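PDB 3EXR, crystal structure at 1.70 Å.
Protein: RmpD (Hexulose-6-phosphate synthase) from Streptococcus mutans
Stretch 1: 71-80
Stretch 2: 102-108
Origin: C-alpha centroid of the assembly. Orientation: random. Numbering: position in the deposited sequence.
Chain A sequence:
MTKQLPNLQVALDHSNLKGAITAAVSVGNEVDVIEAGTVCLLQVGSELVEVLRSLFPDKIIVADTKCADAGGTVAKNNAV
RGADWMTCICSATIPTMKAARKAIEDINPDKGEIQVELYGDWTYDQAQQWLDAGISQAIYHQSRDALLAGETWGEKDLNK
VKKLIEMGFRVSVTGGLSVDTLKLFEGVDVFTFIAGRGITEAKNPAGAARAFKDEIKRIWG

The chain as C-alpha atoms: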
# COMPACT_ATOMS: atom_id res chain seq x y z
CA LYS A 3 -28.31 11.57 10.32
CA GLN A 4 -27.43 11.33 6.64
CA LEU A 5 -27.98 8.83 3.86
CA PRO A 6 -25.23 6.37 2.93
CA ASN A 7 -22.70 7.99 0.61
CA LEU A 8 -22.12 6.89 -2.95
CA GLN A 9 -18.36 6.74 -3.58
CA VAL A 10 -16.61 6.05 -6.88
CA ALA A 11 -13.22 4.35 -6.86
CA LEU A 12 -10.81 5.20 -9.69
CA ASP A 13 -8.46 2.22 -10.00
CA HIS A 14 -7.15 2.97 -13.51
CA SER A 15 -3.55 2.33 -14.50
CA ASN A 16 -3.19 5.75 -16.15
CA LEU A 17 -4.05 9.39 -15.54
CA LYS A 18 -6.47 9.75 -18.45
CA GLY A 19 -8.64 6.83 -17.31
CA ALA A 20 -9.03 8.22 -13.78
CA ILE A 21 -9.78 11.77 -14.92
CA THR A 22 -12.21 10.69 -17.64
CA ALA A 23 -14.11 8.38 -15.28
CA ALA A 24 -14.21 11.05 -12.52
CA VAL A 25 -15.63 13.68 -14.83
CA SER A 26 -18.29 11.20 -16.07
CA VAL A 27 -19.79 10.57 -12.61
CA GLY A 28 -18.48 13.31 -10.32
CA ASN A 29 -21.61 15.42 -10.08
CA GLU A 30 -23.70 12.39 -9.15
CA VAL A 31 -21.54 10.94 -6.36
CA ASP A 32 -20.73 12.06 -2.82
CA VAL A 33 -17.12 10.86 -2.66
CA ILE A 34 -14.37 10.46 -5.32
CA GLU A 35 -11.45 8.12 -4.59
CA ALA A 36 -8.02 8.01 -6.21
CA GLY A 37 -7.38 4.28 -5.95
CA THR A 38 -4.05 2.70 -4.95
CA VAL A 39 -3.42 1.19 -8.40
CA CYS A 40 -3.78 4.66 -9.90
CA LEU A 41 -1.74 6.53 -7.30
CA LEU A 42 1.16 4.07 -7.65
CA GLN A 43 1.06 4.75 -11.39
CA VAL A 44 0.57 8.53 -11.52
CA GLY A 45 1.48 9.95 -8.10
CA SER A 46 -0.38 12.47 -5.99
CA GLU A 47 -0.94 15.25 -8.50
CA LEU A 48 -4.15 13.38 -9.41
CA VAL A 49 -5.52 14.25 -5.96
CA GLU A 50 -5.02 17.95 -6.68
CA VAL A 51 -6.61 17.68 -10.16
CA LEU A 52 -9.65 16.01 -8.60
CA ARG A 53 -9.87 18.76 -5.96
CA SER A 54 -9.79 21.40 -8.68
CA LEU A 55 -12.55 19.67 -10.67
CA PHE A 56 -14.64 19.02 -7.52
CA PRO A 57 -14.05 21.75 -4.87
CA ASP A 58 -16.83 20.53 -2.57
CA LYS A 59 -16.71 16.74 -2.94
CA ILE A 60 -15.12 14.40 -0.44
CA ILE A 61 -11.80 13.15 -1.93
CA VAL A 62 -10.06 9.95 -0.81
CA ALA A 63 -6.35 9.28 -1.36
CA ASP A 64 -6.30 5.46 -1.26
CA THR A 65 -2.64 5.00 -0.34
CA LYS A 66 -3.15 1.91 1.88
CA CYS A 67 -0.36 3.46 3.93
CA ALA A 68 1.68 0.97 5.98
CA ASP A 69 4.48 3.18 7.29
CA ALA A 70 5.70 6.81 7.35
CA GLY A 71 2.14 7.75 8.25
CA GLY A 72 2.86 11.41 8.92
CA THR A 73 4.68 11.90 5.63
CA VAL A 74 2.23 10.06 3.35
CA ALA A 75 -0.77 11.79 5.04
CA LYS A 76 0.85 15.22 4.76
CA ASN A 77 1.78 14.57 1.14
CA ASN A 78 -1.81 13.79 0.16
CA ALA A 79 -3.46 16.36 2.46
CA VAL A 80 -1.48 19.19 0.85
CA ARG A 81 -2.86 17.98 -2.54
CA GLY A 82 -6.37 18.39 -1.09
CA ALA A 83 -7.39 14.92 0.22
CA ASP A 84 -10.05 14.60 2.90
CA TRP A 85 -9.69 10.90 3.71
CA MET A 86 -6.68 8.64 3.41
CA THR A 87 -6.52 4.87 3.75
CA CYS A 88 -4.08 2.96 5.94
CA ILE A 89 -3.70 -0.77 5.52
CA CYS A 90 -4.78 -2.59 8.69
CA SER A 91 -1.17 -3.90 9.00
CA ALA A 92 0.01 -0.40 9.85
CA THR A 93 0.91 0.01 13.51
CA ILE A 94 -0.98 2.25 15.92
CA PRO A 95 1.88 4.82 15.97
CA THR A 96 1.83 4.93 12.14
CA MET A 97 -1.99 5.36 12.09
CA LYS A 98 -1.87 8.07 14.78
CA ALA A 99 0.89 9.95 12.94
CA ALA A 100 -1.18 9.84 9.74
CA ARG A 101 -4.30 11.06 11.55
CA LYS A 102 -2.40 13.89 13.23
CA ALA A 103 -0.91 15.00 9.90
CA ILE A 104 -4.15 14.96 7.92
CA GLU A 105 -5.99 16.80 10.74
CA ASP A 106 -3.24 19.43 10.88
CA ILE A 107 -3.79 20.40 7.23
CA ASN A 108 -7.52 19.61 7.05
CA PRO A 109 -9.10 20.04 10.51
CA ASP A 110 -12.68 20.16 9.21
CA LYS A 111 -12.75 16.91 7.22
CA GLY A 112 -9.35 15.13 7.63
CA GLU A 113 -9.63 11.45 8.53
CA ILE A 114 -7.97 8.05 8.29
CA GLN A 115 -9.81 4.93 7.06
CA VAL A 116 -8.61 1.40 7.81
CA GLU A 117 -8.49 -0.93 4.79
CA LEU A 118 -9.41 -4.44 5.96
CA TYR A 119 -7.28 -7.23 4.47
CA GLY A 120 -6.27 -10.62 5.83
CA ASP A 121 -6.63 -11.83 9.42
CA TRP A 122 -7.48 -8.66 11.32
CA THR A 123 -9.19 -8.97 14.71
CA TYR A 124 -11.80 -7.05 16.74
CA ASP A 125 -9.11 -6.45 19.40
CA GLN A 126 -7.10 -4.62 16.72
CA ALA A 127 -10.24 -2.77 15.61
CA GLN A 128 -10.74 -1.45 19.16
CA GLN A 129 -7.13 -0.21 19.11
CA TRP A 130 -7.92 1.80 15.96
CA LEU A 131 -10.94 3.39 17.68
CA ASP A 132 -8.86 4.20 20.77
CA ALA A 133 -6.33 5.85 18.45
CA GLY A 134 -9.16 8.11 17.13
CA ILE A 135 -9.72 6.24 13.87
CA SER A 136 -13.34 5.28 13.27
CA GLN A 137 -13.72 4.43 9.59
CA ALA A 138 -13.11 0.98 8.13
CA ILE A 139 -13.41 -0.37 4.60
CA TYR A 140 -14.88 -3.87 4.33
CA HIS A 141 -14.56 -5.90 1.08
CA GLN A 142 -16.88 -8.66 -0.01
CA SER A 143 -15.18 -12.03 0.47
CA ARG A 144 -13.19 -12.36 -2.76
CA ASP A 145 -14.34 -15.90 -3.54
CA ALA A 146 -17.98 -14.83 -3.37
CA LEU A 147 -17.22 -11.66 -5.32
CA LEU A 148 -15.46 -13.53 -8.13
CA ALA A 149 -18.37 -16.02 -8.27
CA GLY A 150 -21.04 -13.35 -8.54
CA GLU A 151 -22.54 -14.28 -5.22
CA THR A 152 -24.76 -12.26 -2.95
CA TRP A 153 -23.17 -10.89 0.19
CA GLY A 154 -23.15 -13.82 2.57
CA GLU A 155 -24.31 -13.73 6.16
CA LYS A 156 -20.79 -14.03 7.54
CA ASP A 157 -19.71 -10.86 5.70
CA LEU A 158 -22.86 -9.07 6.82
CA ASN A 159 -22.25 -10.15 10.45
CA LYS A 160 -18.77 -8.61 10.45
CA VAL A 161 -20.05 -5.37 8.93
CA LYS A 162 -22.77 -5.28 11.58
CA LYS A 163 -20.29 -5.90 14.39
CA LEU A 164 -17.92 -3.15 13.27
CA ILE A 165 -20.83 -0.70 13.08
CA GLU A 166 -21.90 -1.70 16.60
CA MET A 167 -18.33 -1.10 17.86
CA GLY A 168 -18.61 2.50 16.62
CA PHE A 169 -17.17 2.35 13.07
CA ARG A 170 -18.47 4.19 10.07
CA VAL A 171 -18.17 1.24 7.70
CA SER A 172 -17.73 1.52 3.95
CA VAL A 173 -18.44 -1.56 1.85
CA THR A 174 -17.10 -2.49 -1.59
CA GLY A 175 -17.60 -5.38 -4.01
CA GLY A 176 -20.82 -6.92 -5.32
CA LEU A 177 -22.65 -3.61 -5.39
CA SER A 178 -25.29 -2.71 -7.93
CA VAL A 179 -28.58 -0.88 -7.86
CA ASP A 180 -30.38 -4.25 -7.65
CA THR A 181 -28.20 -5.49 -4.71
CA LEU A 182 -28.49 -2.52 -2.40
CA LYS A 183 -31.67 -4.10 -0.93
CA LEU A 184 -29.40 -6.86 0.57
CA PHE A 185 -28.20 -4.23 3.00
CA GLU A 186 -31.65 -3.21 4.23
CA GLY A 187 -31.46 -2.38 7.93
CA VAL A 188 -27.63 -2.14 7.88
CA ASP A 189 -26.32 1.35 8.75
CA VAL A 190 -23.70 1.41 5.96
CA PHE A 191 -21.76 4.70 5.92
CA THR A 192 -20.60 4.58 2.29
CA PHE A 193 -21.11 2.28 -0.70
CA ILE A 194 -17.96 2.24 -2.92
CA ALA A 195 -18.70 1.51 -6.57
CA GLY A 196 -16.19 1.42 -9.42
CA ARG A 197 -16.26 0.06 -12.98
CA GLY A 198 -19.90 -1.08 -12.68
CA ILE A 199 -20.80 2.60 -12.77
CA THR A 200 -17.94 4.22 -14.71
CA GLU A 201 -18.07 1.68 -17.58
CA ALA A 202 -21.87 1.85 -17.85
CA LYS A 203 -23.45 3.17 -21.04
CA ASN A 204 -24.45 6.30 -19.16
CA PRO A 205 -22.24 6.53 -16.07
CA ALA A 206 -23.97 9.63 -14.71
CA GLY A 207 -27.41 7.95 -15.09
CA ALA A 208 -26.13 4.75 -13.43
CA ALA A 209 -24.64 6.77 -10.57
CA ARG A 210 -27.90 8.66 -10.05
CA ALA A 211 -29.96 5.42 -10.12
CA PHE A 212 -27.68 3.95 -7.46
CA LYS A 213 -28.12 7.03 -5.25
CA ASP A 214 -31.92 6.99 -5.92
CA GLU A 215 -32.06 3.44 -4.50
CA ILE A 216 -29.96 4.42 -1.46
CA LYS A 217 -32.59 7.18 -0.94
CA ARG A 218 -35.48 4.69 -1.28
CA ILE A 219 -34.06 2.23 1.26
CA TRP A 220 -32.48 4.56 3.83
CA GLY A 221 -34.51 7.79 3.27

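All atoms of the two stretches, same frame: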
# COMPACT_ATOMS: atom_id res chain seq x y z
N GLY A 71 3.51 7.27 8.27
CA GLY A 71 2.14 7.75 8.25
C GLY A 71 2.03 9.26 8.17
O GLY A 71 1.22 9.78 7.43
N GLY A 72 2.87 9.96 8.92
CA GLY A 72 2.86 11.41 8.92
C GLY A 72 3.21 12.00 7.56
O GLY A 72 2.59 12.96 7.11
N THR A 73 4.21 11.42 6.91
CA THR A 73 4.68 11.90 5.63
C THR A 73 3.68 11.64 4.52
O THR A 73 3.36 12.54 3.76
CB THR A 73 6.06 11.25 5.28
OG1 THR A 73 7.02 11.62 6.28
CG2 THR A 73 6.60 11.71 3.92
N VAL A 74 3.16 10.42 4.44
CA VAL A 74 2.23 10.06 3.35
C VAL A 74 0.91 10.87 3.51
O VAL A 74 0.35 11.38 2.53
CB VAL A 74 2.02 8.52 3.28
CG1 VAL A 74 0.94 8.13 2.23
CG2 VAL A 74 3.36 7.76 3.07
N ALA A 75 0.44 10.99 4.75
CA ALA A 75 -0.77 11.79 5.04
C ALA A 75 -0.57 13.25 4.69
O ALA A 75 -1.39 13.84 4.00
CB ALA A 75 -1.19 11.65 6.49
N LYS A 76 0.53 13.84 5.15
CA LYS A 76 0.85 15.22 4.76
C LYS A 76 0.95 15.39 3.26
O LYS A 76 0.40 16.34 2.70
CB LYS A 76 2.12 15.75 5.44
CG LYS A 76 2.39 17.23 5.14
CD LYS A 76 3.75 17.69 5.64
CE LYS A 76 3.80 19.21 5.74
NZ LYS A 76 5.16 19.64 6.24
N ASN A 77 1.64 14.47 2.58
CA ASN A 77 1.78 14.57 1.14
C ASN A 77 0.47 14.60 0.38
O ASN A 77 0.36 15.32 -0.60
CB ASN A 77 2.64 13.44 0.57
CG ASN A 77 4.14 13.61 0.89
OD1 ASN A 77 4.59 14.68 1.31
ND2 ASN A 77 4.91 12.53 0.67
N ASN A 78 -0.51 13.81 0.82
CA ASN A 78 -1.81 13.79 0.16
C ASN A 78 -2.76 14.85 0.66
O ASN A 78 -3.57 15.31 -0.12
CB ASN A 78 -2.43 12.40 0.25
CG ASN A 78 -1.72 11.41 -0.64
OD1 ASN A 78 -1.99 11.35 -1.83
ND2 ASN A 78 -0.77 10.69 -0.06
N ALA A 79 -2.63 15.27 1.92
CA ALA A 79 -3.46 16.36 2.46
C ALA A 79 -3.11 17.69 1.80
O ALA A 79 -4.00 18.51 1.52
CB ALA A 79 -3.28 16.48 3.97
N VAL A 80 -1.83 17.93 1.52
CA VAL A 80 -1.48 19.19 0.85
C VAL A 80 -2.00 19.24 -0.58
O VAL A 80 -2.18 20.32 -1.12
CB VAL A 80 0.04 19.48 0.90
CG1 VAL A 80 0.53 19.59 2.34
CG2 VAL A 80 0.83 18.46 0.12
N LYS A 102 -2.86 12.58 12.77
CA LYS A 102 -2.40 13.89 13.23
C LYS A 102 -2.01 14.79 12.05
O LYS A 102 -2.34 15.97 12.04
CB LYS A 102 -1.26 13.77 14.25
CG LYS A 102 -1.70 13.19 15.60
CD LYS A 102 -0.52 13.16 16.64
CE LYS A 102 -0.82 12.22 17.86
NZ LYS A 102 0.38 11.87 18.71
N ALA A 103 -1.35 14.21 11.05
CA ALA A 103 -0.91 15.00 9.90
C ALA A 103 -2.06 15.47 9.02
O ALA A 103 -2.07 16.61 8.55
CB ALA A 103 0.11 14.25 9.07
N ILE A 104 -3.06 14.59 8.80
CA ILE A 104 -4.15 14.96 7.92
C ILE A 104 -5.06 15.98 8.62
O ILE A 104 -5.56 16.89 7.98
CB ILE A 104 -4.92 13.73 7.32
CG1 ILE A 104 -5.74 14.17 6.10
CG2 ILE A 104 -5.75 13.06 8.37
CD1 ILE A 104 -6.09 13.01 5.15
N GLU A 105 -5.23 15.84 9.93
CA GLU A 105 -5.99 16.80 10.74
C GLU A 105 -5.30 18.16 10.81
O GLU A 105 -5.97 19.19 10.85
CB GLU A 105 -6.20 16.29 12.16
CG GLU A 105 -7.27 15.24 12.27
CD GLU A 105 -7.42 14.70 13.68
OE1 GLU A 105 -6.72 15.17 14.60
OE2 GLU A 105 -8.21 13.76 13.85
N ASP A 106 -3.97 18.17 10.82
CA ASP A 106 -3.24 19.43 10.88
C ASP A 106 -3.51 20.30 9.65
O ASP A 106 -3.68 21.52 9.76
CB ASP A 106 -1.74 19.18 11.00
CG ASP A 106 -0.96 20.46 11.20
OD1 ASP A 106 -1.24 21.16 12.20
OD2 ASP A 106 -0.09 20.83 10.39
N ILE A 107 -3.56 19.68 8.47
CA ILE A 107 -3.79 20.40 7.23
C ILE A 107 -5.29 20.61 6.93
O ILE A 107 -5.69 21.66 6.39
CB ILE A 107 -3.05 19.69 6.05
CG1 ILE A 107 -1.55 20.00 6.09
CG2 ILE A 107 -3.67 20.08 4.69
CD1 ILE A 107 -1.19 21.47 5.99
N ASN A 108 -6.09 19.63 7.32
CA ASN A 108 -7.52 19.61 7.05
C ASN A 108 -8.32 19.32 8.33
O ASN A 108 -8.84 18.22 8.53
CB ASN A 108 -7.77 18.51 5.97
CG ASN A 108 -9.22 18.51 5.41
OD1 ASN A 108 -10.17 19.12 5.96
ND2 ASN A 108 -9.38 17.79 4.31
O HOH W 1 -6.55 18.43 2.60

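Two helices pack side by side, their axes 7.9 Å apart at closest approach and running in roughly the same direction, at 29°. A75, A79 and A103 all point their CB toward the opposite helix, and G72 adds no side chain. No direct hydrogen bond crosses the contact; it is apolar packing.

G72 has no side chain, and its O lies 3.4 Å from A103 CB. That same oxygen accepts the helical bond from K76 N. A75 points toward the second helix, its CB 3.9 Å from A103 CB and 4.4 Å from I104 CB. K76 starts out sideways, with its CB 4.4 Å from A103 CB. All four of its chi angles are t, and the extended chain leads away, so NZ takes no part here.

With chi1 at t, I104 CG1 lies 4.0 Å from A79 CB; chi2 is also t. I107 is m at both. Its CG2 lies 3.7 Å from A79 CB and 3.6 Å from A79 O. I107 CG1 is 4.3 Å from V80 CG1, and I107 CG2 is also 4.2 Å from V80 N. V80 is m at chi1.

N78 is m at chi1 and turns back along its own helix: ND2 donates to V74 O at 2.9 Å. Near N108, where the second helix has ended, a water donates to A79 O at 2.8 Å and accepts a weak bond from N108 ND2 at 3.4 Å, linking the two stretches.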